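PDB 2P3E: diaminopimelate decarboxylase from Aquifex aeolicus, which probably catalyses the pyridoxal phosphate-dependent decarboxylation of meso-diaminopimelate to L-lysine, the last step of the diaminopimelate route of lysine biosynthesis. Local coordinates for residues G33-Y37 / D310-L316; F68-L72 / L403-R407; M285-L291 / L372-A376; H384-R390 / E408-V414. All blocks are in the same frame, centred on the assembly; numbering follows the deposited sequence.

Contact 1 of 4, residues G33-Y37 / D310-L316; sequences GTPLY and DAGMNDL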
# COMPACT_ATOMS: atom_id res chain seq x y z
N GLY B 33 -4.69 -4.60 -21.75
CA GLY B 33 -4.51 -5.60 -20.71
C GLY B 33 -5.23 -5.24 -19.41
O GLY B 33 -5.75 -4.13 -19.26
N THR B 34 -5.28 -6.20 -18.47
CA THR B 34 -5.82 -5.95 -17.13
C THR B 34 -4.78 -6.37 -16.09
O THR B 34 -3.91 -7.17 -16.40
CB THR B 34 -7.16 -6.72 -16.88
OG1 THR B 34 -6.97 -8.12 -17.16
CG2 THR B 34 -8.30 -6.18 -17.75
N PRO B 35 -4.85 -5.80 -14.86
CA PRO B 35 -5.75 -4.73 -14.40
C PRO B 35 -5.54 -3.43 -15.19
O PRO B 35 -4.43 -3.16 -15.64
CB PRO B 35 -5.33 -4.51 -12.93
CG PRO B 35 -4.63 -5.78 -12.54
CD PRO B 35 -3.95 -6.27 -13.79
N LEU B 36 -6.62 -2.67 -15.35
CA LEU B 36 -6.60 -1.42 -16.10
C LEU B 36 -7.42 -0.34 -15.38
O LEU B 36 -8.61 -0.53 -15.09
CB LEU B 36 -7.19 -1.63 -17.52
CG LEU B 36 -7.10 -0.47 -18.51
CD1 LEU B 36 -5.64 -0.16 -18.82
CD2 LEU B 36 -7.87 -0.77 -19.82
N TYR B 37 -6.77 0.79 -15.10
CA TYR B 37 -7.49 1.98 -14.63
C TYR B 37 -7.91 2.82 -15.82
O TYR B 37 -7.09 3.22 -16.65
CB TYR B 37 -6.61 2.81 -13.69
CG TYR B 37 -6.69 2.39 -12.23
CD1 TYR B 37 -5.68 1.64 -11.62
CD2 TYR B 37 -7.80 2.76 -11.46
CE1 TYR B 37 -5.76 1.28 -10.25
CE2 TYR B 37 -7.90 2.39 -10.12
CZ TYR B 37 -6.88 1.65 -9.52
OH TYR B 37 -7.02 1.33 -8.18
N ASP B 310 -7.69 -10.69 -11.49
CA ASP B 310 -6.26 -10.36 -11.59
C ASP B 310 -5.86 -9.06 -10.89
O ASP B 310 -4.68 -8.71 -10.82
CB ASP B 310 -5.74 -10.43 -13.05
CG ASP B 310 -6.43 -9.44 -14.01
OD1 ASP B 310 -7.28 -8.61 -13.60
OD2 ASP B 310 -6.10 -9.50 -15.21
N ALA B 311 -6.85 -8.36 -10.35
CA ALA B 311 -6.60 -7.14 -9.58
C ALA B 311 -6.84 -7.43 -8.13
O ALA B 311 -7.80 -8.12 -7.76
CB ALA B 311 -7.51 -5.99 -10.04
N GLY B 312 -5.98 -6.89 -7.28
CA GLY B 312 -6.12 -7.11 -5.84
C GLY B 312 -5.85 -5.87 -5.02
O GLY B 312 -5.88 -4.72 -5.53
N MET B 313 -5.57 -6.09 -3.74
CA MET B 313 -5.33 -4.99 -2.81
C MET B 313 -4.10 -4.17 -3.22
O MET B 313 -3.95 -3.02 -2.78
CB MET B 313 -5.18 -5.53 -1.38
CG MET B 313 -3.93 -6.37 -1.15
SD MET B 313 -3.89 -7.08 0.52
CE MET B 313 -3.70 -5.62 1.56
N ASN B 314 -3.24 -4.77 -4.02
CA ASN B 314 -2.09 -4.10 -4.61
C ASN B 314 -2.50 -3.02 -5.61
O ASN B 314 -1.73 -2.08 -5.85
CB ASN B 314 -1.18 -5.11 -5.34
CG ASN B 314 -1.91 -5.86 -6.46
OD1 ASN B 314 -2.94 -6.53 -6.25
ND2 ASN B 314 -1.37 -5.76 -7.66
N ASP B 315 -3.68 -3.18 -6.20
CA ASP B 315 -4.23 -2.25 -7.21
C ASP B 315 -5.21 -1.27 -6.59
O ASP B 315 -5.19 -0.07 -6.90
CB ASP B 315 -4.91 -3.02 -8.35
CG ASP B 315 -3.95 -3.93 -9.10
OD1 ASP B 315 -3.02 -3.42 -9.77
OD2 ASP B 315 -4.13 -5.17 -9.03
N LEU B 316 -6.09 -1.79 -5.73
CA LEU B 316 -7.11 -0.98 -5.05
C LEU B 316 -7.22 -1.51 -3.65
O LEU B 316 -7.71 -2.62 -3.43
CB LEU B 316 -8.47 -1.08 -5.77
CG LEU B 316 -9.68 -0.34 -5.14
CD1 LEU B 316 -9.44 1.16 -4.96
CD2 LEU B 316 -10.96 -0.58 -5.95
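Two hydrogen bonds given by hydroxyl groups mark the ends of this buried contact. Thr34 OG1 donates to Asp310 OD2 at 2.5 Å, and Tyr37 OH donates to the carbonyl Asp315 O at 2.6 Å, meeting it at the ring edge. Between them the Pro35 ring, preceded by a cis peptide bond, packs on the loop: Pro35 CG lies 3.8 Å from Ala311 CB and has Asp310 O (3.4 Å) and Asp315 OD2 (3.6 Å) as van der Waals neighbours. Asp315 OD2 accepts from Gly312 N at 3.1 Å, and Gly312 O accepts from Asp315 N (2.8 Å) and Leu316 N (2.9 Å), folding 312-316 into a tight turn. The contact belongs to the C-terminal beta domain, and Leu316 lies beside Arg318, which probably binds substrate. In the mixed sheet, Leu36 and Tyr37 begin strand 36-40, which runs between strands 289-301 and 392-397, while 310-316 leads from strand 304-309 to helix 318-322; Asp310 OD1 also bonds Thr293 and Gln294 on strand 289-301.

Contact 2 of 4, residues F68-L72 / L403-R407; sequences FNPHL and LIRKR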
# COMPACT_ATOMS: atom_id res chain seq x y z
N PHE B 68 -2.19 11.17 -8.43
CA PHE B 68 -1.02 11.91 -8.84
C PHE B 68 -0.65 11.78 -10.32
O PHE B 68 0.42 12.22 -10.72
CB PHE B 68 0.23 11.61 -7.94
CG PHE B 68 0.59 10.16 -7.83
CD1 PHE B 68 1.09 9.46 -8.93
CD2 PHE B 68 0.44 9.48 -6.61
CE1 PHE B 68 1.43 8.11 -8.83
CE2 PHE B 68 0.79 8.14 -6.49
CZ PHE B 68 1.27 7.44 -7.61
N ASN B 69 -1.52 11.18 -11.14
CA ASN B 69 -1.13 11.02 -12.55
C ASN B 69 -0.91 12.39 -13.16
O ASN B 69 -1.81 13.23 -13.12
CB ASN B 69 -2.19 10.23 -13.34
CG ASN B 69 -1.78 10.01 -14.80
OD1 ASN B 69 -1.68 10.96 -15.58
ND2 ASN B 69 -1.50 8.77 -15.16
N PRO B 70 0.30 12.64 -13.72
CA PRO B 70 0.59 14.01 -14.14
C PRO B 70 -0.28 14.52 -15.28
O PRO B 70 -0.52 15.72 -15.36
CB PRO B 70 2.07 13.98 -14.56
CG PRO B 70 2.45 12.55 -14.67
CD PRO B 70 1.42 11.71 -13.94
N HIS B 71 -0.74 13.62 -16.15
CA HIS B 71 -1.66 14.01 -17.22
C HIS B 71 -3.03 14.43 -16.67
O HIS B 71 -3.65 15.38 -17.18
CB HIS B 71 -1.79 12.90 -18.28
CG HIS B 71 -0.47 12.49 -18.86
ND1 HIS B 71 0.22 13.27 -19.78
CD2 HIS B 71 0.33 11.42 -18.62
CE1 HIS B 71 1.36 12.68 -20.10
NE2 HIS B 71 1.45 11.56 -19.40
N LEU B 72 -3.49 13.76 -15.61
CA LEU B 72 -4.75 14.15 -14.99
C LEU B 72 -4.61 15.49 -14.26
O LEU B 72 -5.53 16.32 -14.30
CB LEU B 72 -5.24 13.05 -14.04
CG LEU B 72 -5.51 11.67 -14.69
CD1 LEU B 72 -5.94 10.64 -13.64
CD2 LEU B 72 -6.57 11.76 -15.81
N LEU B 403 -3.13 6.77 -23.69
CA LEU B 403 -2.44 6.04 -22.66
C LEU B 403 -1.75 7.05 -21.75
O LEU B 403 -0.92 7.83 -22.23
CB LEU B 403 -1.44 5.04 -23.28
CG LEU B 403 -0.65 4.11 -22.34
CD1 LEU B 403 -1.63 3.16 -21.60
CD2 LEU B 403 0.34 3.29 -23.16
N ILE B 404 -2.14 7.09 -20.48
CA ILE B 404 -1.57 8.10 -19.56
C ILE B 404 -0.60 7.51 -18.48
O ILE B 404 0.10 8.26 -17.78
CB ILE B 404 -2.67 9.03 -18.94
CG1 ILE B 404 -3.71 8.20 -18.15
CG2 ILE B 404 -3.35 9.87 -20.03
CD1 ILE B 404 -4.52 9.02 -17.16
N ARG B 405 -0.54 6.19 -18.41
CA ARG B 405 0.53 5.49 -17.69
C ARG B 405 0.71 4.10 -18.29
O ARG B 405 -0.23 3.32 -18.33
CB ARG B 405 0.24 5.38 -16.18
CG ARG B 405 1.48 4.90 -15.39
CD ARG B 405 1.21 4.71 -13.90
NE ARG B 405 2.39 4.10 -13.26
CZ ARG B 405 3.32 4.76 -12.58
NH1 ARG B 405 3.24 6.08 -12.41
NH2 ARG B 405 4.32 4.09 -12.02
N LYS B 406 1.92 3.80 -18.76
CA LYS B 406 2.23 2.46 -19.28
C LYS B 406 2.17 1.47 -18.13
O LYS B 406 2.47 1.83 -16.98
CB LYS B 406 3.62 2.41 -19.90
CG LYS B 406 3.80 3.30 -21.17
CD LYS B 406 5.29 3.27 -21.65
CE LYS B 406 6.24 3.94 -20.63
NZ LYS B 406 7.61 4.28 -21.19
N ARG B 407 1.77 0.24 -18.44
CA ARG B 407 1.89 -0.85 -17.50
C ARG B 407 3.37 -1.04 -17.15
O ARG B 407 4.23 -1.03 -18.04
CB ARG B 407 1.33 -2.13 -18.09
CG ARG B 407 1.20 -3.31 -17.11
CD ARG B 407 0.48 -4.49 -17.77
NE ARG B 407 -0.81 -4.06 -18.30
CZ ARG B 407 -1.92 -3.90 -17.58
NH1 ARG B 407 -1.92 -4.14 -16.26
NH2 ARG B 407 -3.03 -3.46 -18.16
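Leu403 points away from the helix start at 68-72, so the contact really begins at Ile404, which makes the largest contribution of any residue. Ile404 CD1 lies 3.7 Å from Leu72 CD2, and Ile404 CG2 packs 3.8 Å from His71 CB. Its carbonyl accepts a hydrogen bond from Asn69, ND2 to Ile404 O at 3.1 Å, and the His71 ring brings its edge to the same oxygen, CD2 to Ile404 O at 3.3 Å. Asn69 works in two directions: Asn69 OD1 caps the helix through weak bonds from His71 N (2.9 Å) and Leu72 N (3.3 Å), while ND2 also reaches Glu393. Arg405 follows, Arg405 CB 3.9 Å from Asn69 ND2 and Arg405 NH1 4.5 Å from Phe68 CE1; its guanidinium forms a salt bridge with Glu408 and a hydrogen bond to Ile413 O of the second subunit. That subunit's Ser417 bonds both His71 NE2 and Ile404 O. Lys406 and Arg407 then leave the helix behind. The N-capped start of helix 70-78 of the TIM-barrel domain thus meets strand 400-405 of the beta domain at a classic beta bulge, Ile404 and Arg405 both facing Glu393, joining the chain's two domains next to the second subunit.

Contact 3 of 4, residues M285-L291 / L372-A376; sequences MGNAGIL and LSAGA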
# COMPACT_ATOMS: atom_id res chain seq x y z
N MET B 285 -12.15 13.32 -8.61
CA MET B 285 -11.52 12.13 -9.20
C MET B 285 -12.23 10.80 -8.97
O MET B 285 -12.10 9.88 -9.79
CB MET B 285 -10.07 12.01 -8.68
CG MET B 285 -9.09 12.98 -9.34
SD MET B 285 -9.11 12.95 -11.17
CE MET B 285 -8.87 11.23 -11.50
N GLY B 286 -12.94 10.67 -7.86
CA GLY B 286 -13.42 9.37 -7.36
C GLY B 286 -14.20 8.57 -8.38
O GLY B 286 -13.81 7.46 -8.74
N ASN B 287 -15.30 9.14 -8.87
CA ASN B 287 -16.12 8.43 -9.86
C ASN B 287 -15.69 8.65 -11.30
O ASN B 287 -16.31 8.13 -12.24
CB ASN B 287 -17.61 8.74 -9.67
CG ASN B 287 -18.25 7.83 -8.64
OD1 ASN B 287 -18.09 6.61 -8.70
ND2 ASN B 287 -18.99 8.41 -7.71
N ALA B 288 -14.60 9.40 -11.47
CA ALA B 288 -13.98 9.62 -12.78
C ALA B 288 -13.25 8.37 -13.27
O ALA B 288 -13.06 8.19 -14.47
CB ALA B 288 -12.98 10.78 -12.70
N GLY B 289 -12.83 7.52 -12.32
CA GLY B 289 -12.01 6.37 -12.64
C GLY B 289 -12.69 5.05 -12.31
O GLY B 289 -13.42 4.95 -11.30
N ILE B 290 -12.46 4.06 -13.16
CA ILE B 290 -12.96 2.71 -12.90
C ILE B 290 -11.82 1.71 -13.10
O ILE B 290 -10.90 1.95 -13.91
CB ILE B 290 -14.21 2.34 -13.75
CG1 ILE B 290 -13.88 2.23 -15.22
CG2 ILE B 290 -15.36 3.35 -13.55
CD1 ILE B 290 -15.03 1.65 -15.99
N LEU B 291 -11.86 0.61 -12.36
CA LEU B 291 -10.83 -0.40 -12.45
C LEU B 291 -11.39 -1.62 -13.16
O LEU B 291 -12.40 -2.20 -12.71
CB LEU B 291 -10.29 -0.77 -11.06
CG LEU B 291 -9.26 -1.91 -10.94
CD1 LEU B 291 -7.99 -1.60 -11.73
CD2 LEU B 291 -8.93 -2.16 -9.46
N LEU B 372 -16.24 0.26 -9.73
CA LEU B 372 -16.54 1.69 -9.89
C LEU B 372 -15.89 2.53 -8.79
O LEU B 372 -15.40 1.97 -7.80
CB LEU B 372 -18.06 1.94 -9.92
CG LEU B 372 -18.88 1.18 -10.97
CD1 LEU B 372 -20.32 1.69 -10.93
CD2 LEU B 372 -18.27 1.31 -12.38
N SER B 373 -15.87 3.85 -8.98
CA SER B 373 -15.49 4.80 -7.92
C SER B 373 -14.04 4.61 -7.49
O SER B 373 -13.68 4.77 -6.33
CB SER B 373 -16.43 4.64 -6.70
OG SER B 373 -17.78 4.43 -7.09
N ALA B 374 -13.19 4.32 -8.48
CA ALA B 374 -11.80 3.95 -8.20
C ALA B 374 -10.77 5.00 -8.60
O ALA B 374 -9.56 4.73 -8.57
CB ALA B 374 -11.49 2.60 -8.84
N GLY B 375 -11.24 6.21 -8.91
CA GLY B 375 -10.38 7.28 -9.45
C GLY B 375 -9.60 8.07 -8.40
O GLY B 375 -8.63 8.76 -8.71
N ALA B 376 -10.04 7.93 -7.14
CA ALA B 376 -9.45 8.65 -6.01
C ALA B 376 -9.01 7.66 -4.95
O ALA B 376 -9.78 6.74 -4.60
CB ALA B 376 -10.45 9.66 -5.42
O HOH W 1 -17.13 5.27 -11.13
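This is a close backbone-to-backbone contact, made where the link from the pyridoxal-binding barrel into the mixed sheet meets the loop after strand 368-371. It lies beside the active site: Ala376 precedes Tyr377 and is close to Arg282, both probable cofactor and substrate ligands. Glycines allow the closeness: the CA atoms of Gly289 and Gly375 lie only 3.7 Å apart, and a CB on either residue would clash with the other segment. Gly375 N donates to Gly286 O and Ala374 N to Gly289 O, both at 2.9 Å. Gly375 CA makes a CH...O contact with Met285 O at 3.1 Å. Ser373 OG donates to Asn287 OD1 at 2.7 Å. A water completes this corner, donating to Asn287 OD1 (2.9 Å) and Asn287 O (3.2 Å) and accepting from Ser373 N (2.9 Å). Small apolar contacts flank the polar core, Ile290 CG2 against Leu372 CD2 at 3.7 Å and Met285 CB against Ala376 CB at 4.0 Å. Strand 36-40 pairs with 289-291 through Val38, helix 41-54 packs on Met285 and Ala288, and helix 3-7 touches Asn287, Leu372 and Ser373.

Contact 4 of 4, residues H384-R390 / E408-V414; sequences HYNMRPR and ENYDYIV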
# COMPACT_ATOMS: atom_id res chain seq x y z
N HIS B 384 3.66 -2.68 -4.94
CA HIS B 384 4.27 -3.78 -5.67
C HIS B 384 4.29 -5.07 -4.86
O HIS B 384 5.05 -5.98 -5.17
CB HIS B 384 5.70 -3.42 -6.09
CG HIS B 384 5.75 -2.31 -7.10
ND1 HIS B 384 6.56 -1.20 -6.95
CD2 HIS B 384 5.06 -2.13 -8.25
CE1 HIS B 384 6.39 -0.40 -7.99
NE2 HIS B 384 5.47 -0.93 -8.78
N TYR B 385 3.43 -5.15 -3.86
CA TYR B 385 3.35 -6.33 -3.03
C TYR B 385 3.22 -7.59 -3.89
O TYR B 385 2.48 -7.60 -4.88
CB TYR B 385 2.19 -6.17 -2.03
CG TYR B 385 2.16 -7.20 -0.93
CD1 TYR B 385 3.34 -7.69 -0.37
CD2 TYR B 385 0.93 -7.67 -0.42
CE1 TYR B 385 3.32 -8.66 0.64
CE2 TYR B 385 0.90 -8.61 0.59
CZ TYR B 385 2.09 -9.11 1.12
OH TYR B 385 2.03 -10.05 2.12
N ASN B 386 3.99 -8.63 -3.53
CA ASN B 386 4.06 -9.87 -4.30
C ASN B 386 4.73 -9.68 -5.67
O ASN B 386 4.52 -10.47 -6.59
CB ASN B 386 2.66 -10.51 -4.47
CG ASN B 386 2.06 -11.07 -3.16
OD1 ASN B 386 1.01 -11.69 -3.20
ND2 ASN B 386 2.72 -10.87 -2.01
N MET B 387 5.54 -8.62 -5.80
CA MET B 387 6.26 -8.35 -7.05
C MET B 387 5.29 -8.20 -8.23
O MET B 387 5.56 -8.67 -9.34
CB MET B 387 7.32 -9.44 -7.33
CG MET B 387 8.66 -9.20 -6.67
SD MET B 387 9.52 -7.72 -7.32
CE MET B 387 9.81 -8.25 -9.01
N ARG B 388 4.16 -7.53 -7.98
CA ARG B 388 3.16 -7.32 -9.00
C ARG B 388 3.29 -5.94 -9.62
O ARG B 388 3.13 -4.94 -8.92
CB ARG B 388 1.74 -7.53 -8.43
CG ARG B 388 1.53 -8.94 -7.87
CD ARG B 388 0.05 -9.32 -7.71
NE ARG B 388 -0.48 -9.84 -8.98
CZ ARG B 388 -0.38 -11.10 -9.44
NH1 ARG B 388 0.20 -12.08 -8.74
NH2 ARG B 388 -0.91 -11.38 -10.63
N PRO B 389 3.60 -5.87 -10.93
CA PRO B 389 3.64 -4.55 -11.58
C PRO B 389 2.26 -3.91 -11.54
O PRO B 389 1.23 -4.60 -11.62
CB PRO B 389 4.02 -4.87 -13.03
CG PRO B 389 4.66 -6.23 -12.99
CD PRO B 389 3.95 -6.96 -11.86
N ARG B 390 2.25 -2.59 -11.41
CA ARG B 390 1.00 -1.84 -11.33
C ARG B 390 0.35 -1.67 -12.71
O ARG B 390 0.98 -1.86 -13.76
CB ARG B 390 1.19 -0.49 -10.63
CG ARG B 390 1.64 -0.64 -9.16
CD ARG B 390 1.81 0.69 -8.46
NE ARG B 390 2.96 1.45 -8.99
CZ ARG B 390 3.62 2.38 -8.31
NH1 ARG B 390 3.25 2.68 -7.07
NH2 ARG B 390 4.65 3.02 -8.87
N GLU B 408 3.65 -1.22 -15.86
CA GLU B 408 4.99 -1.51 -15.39
C GLU B 408 5.38 -2.93 -15.75
O GLU B 408 4.53 -3.76 -16.05
CB GLU B 408 5.04 -1.32 -13.86
CG GLU B 408 4.80 0.12 -13.44
CD GLU B 408 4.49 0.27 -11.96
OE1 GLU B 408 4.56 -0.75 -11.23
OE2 GLU B 408 4.23 1.39 -11.52
N ASN B 409 6.68 -3.20 -15.72
CA ASN B 409 7.20 -4.55 -15.81
C ASN B 409 8.02 -4.86 -14.56
O ASN B 409 8.21 -3.99 -13.72
CB ASN B 409 7.99 -4.74 -17.11
CG ASN B 409 9.14 -3.75 -17.26
OD1 ASN B 409 9.68 -3.21 -16.28
ND2 ASN B 409 9.55 -3.54 -18.50
N TYR B 410 8.49 -6.10 -14.43
CA TYR B 410 9.27 -6.50 -13.25
C TYR B 410 10.54 -5.68 -13.06
O TYR B 410 10.92 -5.35 -11.92
CB TYR B 410 9.63 -7.99 -13.32
CG TYR B 410 8.45 -8.91 -13.55
CD1 TYR B 410 7.22 -8.69 -12.92
CD2 TYR B 410 8.58 -10.03 -14.36
CE1 TYR B 410 6.13 -9.54 -13.14
CE2 TYR B 410 7.51 -10.90 -14.58
CZ TYR B 410 6.29 -10.64 -13.95
OH TYR B 410 5.24 -11.50 -14.16
N ASP B 411 11.21 -5.36 -14.18
CA ASP B 411 12.43 -4.60 -14.13
C ASP B 411 12.20 -3.27 -13.41
O ASP B 411 13.05 -2.84 -12.64
CB ASP B 411 12.97 -4.33 -15.54
CG ASP B 411 13.70 -5.54 -16.16
OD1 ASP B 411 13.99 -6.54 -15.44
OD2 ASP B 411 14.00 -5.46 -17.37
N TYR B 412 11.06 -2.62 -13.67
CA TYR B 412 10.73 -1.32 -13.05
C TYR B 412 10.68 -1.38 -11.52
O TYR B 412 11.21 -0.49 -10.82
CB TYR B 412 9.39 -0.80 -13.58
CG TYR B 412 8.86 0.42 -12.83
CD1 TYR B 412 9.28 1.71 -13.17
CD2 TYR B 412 7.94 0.27 -11.78
CE1 TYR B 412 8.79 2.85 -12.49
CE2 TYR B 412 7.44 1.39 -11.08
CZ TYR B 412 7.86 2.67 -11.44
OH TYR B 412 7.39 3.77 -10.76
N ILE B 413 10.05 -2.43 -11.00
CA ILE B 413 9.94 -2.65 -9.55
C ILE B 413 11.32 -2.66 -8.87
O ILE B 413 11.52 -2.02 -7.83
CB ILE B 413 9.15 -3.95 -9.21
CG1 ILE B 413 7.75 -3.93 -9.84
CG2 ILE B 413 9.04 -4.16 -7.67
CD1 ILE B 413 7.00 -5.28 -9.74
N VAL B 414 12.27 -3.40 -9.46
CA VAL B 414 13.58 -3.58 -8.81
C VAL B 414 14.72 -2.73 -9.41
O VAL B 414 15.88 -2.89 -9.04
CB VAL B 414 13.99 -5.08 -8.76
CG1 VAL B 414 12.98 -5.87 -7.90
CG2 VAL B 414 14.08 -5.67 -10.15
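Ile413 is the main bump of the short helix that starts at Tyr410, and the turn of 384-390 supplies its hollow. The CG1 of Ile413 rests on the face of the His384 ring, 3.8 Å from its centroid, in a CH-pi contact; CG2 reaches Met387 SD at 3.6 Å, and CD1 lies 4.1 Å from Pro389 CD. His384, Met387 and Pro389 line the hollow that receives the Ile413 side chain. Met387 SD also extends to Val414 CG1 at 4.0 Å. In return Pro389 fits into the hollow between Tyr410, the first helical residue, and Glu408, which precedes the N-cap Asn409: Pro389 CG is 3.6 Å from Tyr410 CD1, and Pro389 CB packs 3.8 Å from Glu408 CB. The cap is made by Asn409 OD1, which accepts from Tyr412 N at 3.0 Å, and this C-terminal element lies at the dimer interface of a class-II decarboxylase homodimer. Glu408 fills the polar end of the hollow. Glu408 OE1 accepts hydrogen bonds from His384 NE2 (2.6 Å) and Arg390 N (3.0 Å), and Glu408 OE2 forms a salt bridge with Arg390 NE at 2.8 Å and another with Arg405. Beside this charge the His384 and Tyr412 rings meet rim to rim, centroids 5.8 Å apart and planes at 75°. The Tyr412 hydroxyl bonds Tyr412 O of the second subunit, and His384 ND1 bonds Arg390 of that subunit.

All four contacts are largely buried, but their settings differ. The centre of contact 3 is about 10 Å from the centre of the chain, the nearest of the four, and the contact is untouched by the other subunit, whereas contact 4, its centre about 24 Å from that of the chain, is buried partly by it; contact 2 also faces that partner. Contacts 1, 2 and 3 all reach the mixed sheet, and Tyr37 CE1 meets Leu291 CD1 at 3.9 Å where contacts 1 and 3 adjoin. Main-chain bonding and glycine proximity dominate the central contact 3. Side-chain hydroxyls work in contact 1, a capping asparagine in contact 2, and charged groups in contact 4, with Arg405 of contact 2 also bound to Glu408 of contact 4.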